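Local atomic coordinates of regulatory protein PcrH (Pseudomonas aeruginosa, PDB entry 2XCB), a protein that probably acts as a type III secretion chaperone, binding the chaperone-binding region of the minor translocator protein PopD. Residues Phe90-Glu94 against Arg128-Met132. Residue numbers count along the deposited sequence, not the author numbering.
Sequences FHAAE and RAGAM
A helix-helix contact between next-but-one neighbours in a tetratricopeptide-like superhelix, Phe90-Glu94 on helix 87-98 against Arg128-Met132 on helix 123-140, illustrates how one aromatic side chain can bridge two widely spaced helices. Both segments are regular alpha-helix, with Glu94 N to Phe90 O at 3.1 Å and Met132 N to Arg128 O at 2.9 Å. They run roughly parallel, their axes crossing at 29° and approaching to 11.4 Å, with the CA of Phe90 6.7 Å from that of Ala129. Only 212 Å² is buried. Phe90, chi1 t and chi2 83°, spans the gap: its CD1 lies 4.0 Å from Ala129 CB, its CE1 4.3 Å from Met132 CG. Arg128, chi1 m and chi2 t, bends at chi3 p, so that the CZ tip of Phe90 sits over one face of its guanidinium, 3.6 Å from Arg128 CZ. Glu94 OE1 adds a long salt bridge, 3.9 Å from Arg128 NH2 and out of the guanidinium plane, so purely electrostatic. Glu94, chi1 m and chi2 t, also accepts from His91, ND1 to OE2 2.9 Å, and from Gln63. His91 NE2 hydrogen-bonds an acidic side chain of the bound PopD peptide, so the network probably helps to position His91 for binding PopD. Helix 102-117 packs against both segments, Phe109 meeting the Phe90 ring edge-to-face and also touching Met132, while helix 68-81 flanks His91 through Tyr75.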
loop_
_atom_site.group_PDB
_atom_site.type_symbol
_atom_site.label_atom_id
_atom_site.label_comp_id
_atom_site.label_asym_id
_atom_site.label_seq_id
_atom_site.Cartn_x
_atom_site.Cartn_y
_atom_site.Cartn_z
ATOM N N PHE A 90 -25.989 -3.092 8.406
ATOM C CA PHE A 90 -26.239 -1.797 9.008
ATOM C C PHE A 90 -25.787 -0.652 8.071
ATOM O O PHE A 90 -26.638 0.225 7.712
ATOM C CB PHE A 90 -25.526 -1.679 10.410
ATOM C CG PHE A 90 -25.784 -0.339 11.118
ATOM C CD1 PHE A 90 -26.951 -0.134 11.868
ATOM C CD2 PHE A 90 -24.860 0.750 10.992
ATOM C CE1 PHE A 90 -27.220 1.108 12.520
ATOM C CE2 PHE A 90 -25.122 1.984 11.575
ATOM C CZ PHE A 90 -26.343 2.167 12.354
ATOM N N HIS A 91 -24.504 -0.648 7.630
ATOM C CA HIS A 91 -24.079 0.441 6.788
ATOM C C HIS A 91 -24.714 0.369 5.410
ATOM O O HIS A 91 -24.907 1.403 4.805
ATOM C CB HIS A 91 -22.563 0.534 6.687
ATOM C CG HIS A 91 -21.973 0.864 8.053
ATOM N ND1 HIS A 91 -22.319 2.029 8.697
ATOM C CD2 HIS A 91 -21.287 0.118 8.954
ATOM C CE1 HIS A 91 -21.765 2.043 9.926
ATOM N NE2 HIS A 91 -21.131 0.887 10.100
ATOM N N ALA A 92 -25.034 -0.836 4.962
ATOM C CA ALA A 92 -25.780 -0.990 3.701
ATOM C C ALA A 92 -27.167 -0.293 3.829
ATOM O O ALA A 92 -27.698 0.279 2.860
ATOM C CB ALA A 92 -26.002 -2.450 3.375
ATOM N N ALA A 93 -27.779 -0.477 4.987
ATOM C CA ALA A 93 -29.096 0.132 5.229
ATOM C C ALA A 93 -28.976 1.660 5.162
ATOM O O ALA A 93 -29.832 2.327 4.596
ATOM C CB ALA A 93 -29.610 -0.346 6.585
ATOM N N GLU A 94 -27.900 2.232 5.744
ATOM C CA GLU A 94 -27.678 3.677 5.563
ATOM C C GLU A 94 -27.592 4.159 4.106
ATOM O O GLU A 94 -28.125 5.267 3.713
ATOM C CB GLU A 94 -26.420 4.115 6.285
ATOM C CG GLU A 94 -26.545 3.972 7.801
ATOM C CD GLU A 94 -25.254 4.324 8.487
ATOM O OE1 GLU A 94 -25.377 4.832 9.620
ATOM O OE2 GLU A 94 -24.137 4.126 7.886
ATOM N N ARG A 128 -28.643 0.905 18.066
ATOM C CA ARG A 128 -28.730 1.829 16.928
ATOM C C ARG A 128 -29.515 1.230 15.792
ATOM O O ARG A 128 -30.242 1.948 15.152
ATOM C CB ARG A 128 -27.359 2.229 16.351
ATOM C CG ARG A 128 -26.526 3.197 17.204
ATOM C CD ARG A 128 -25.143 3.415 16.523
ATOM N NE ARG A 128 -25.222 4.310 15.368
ATOM C CZ ARG A 128 -24.318 4.390 14.395
ATOM N NH1 ARG A 128 -23.247 3.597 14.380
ATOM N NH2 ARG A 128 -24.501 5.280 13.432
ATOM N N ALA A 129 -29.308 -0.057 15.514
ATOM C CA ALA A 129 -30.000 -0.725 14.451
ATOM C C ALA A 129 -31.506 -0.733 14.775
ATOM O O ALA A 129 -32.325 -0.567 13.885
ATOM C CB ALA A 129 -29.452 -2.135 14.288
ATOM N N GLY A 130 -31.856 -0.940 16.033
ATOM C CA GLY A 130 -33.268 -0.961 16.480
ATOM C C GLY A 130 -33.839 0.433 16.351
ATOM O O GLY A 130 -34.929 0.589 15.759
ATOM N N ALA A 131 -33.070 1.463 16.762
ATOM C CA ALA A 131 -33.534 2.869 16.614
ATOM C C ALA A 131 -33.771 3.259 15.150
ATOM O O ALA A 131 -34.831 3.849 14.789
ATOM C CB ALA A 131 -32.556 3.876 17.277
ATOM N N MET A 132 -32.785 2.946 14.294
ATOM C CA MET A 132 -32.933 3.202 12.858
ATOM C C MET A 132 -34.075 2.425 12.227
ATOM O O MET A 132 -34.836 2.956 11.379
ATOM C CB MET A 132 -31.595 2.950 12.092
ATOM C CG MET A 132 -30.493 3.966 12.406
ATOM S SD MET A 132 -31.088 5.673 12.202
ATOM C CE MET A 132 -31.290 5.807 10.404
#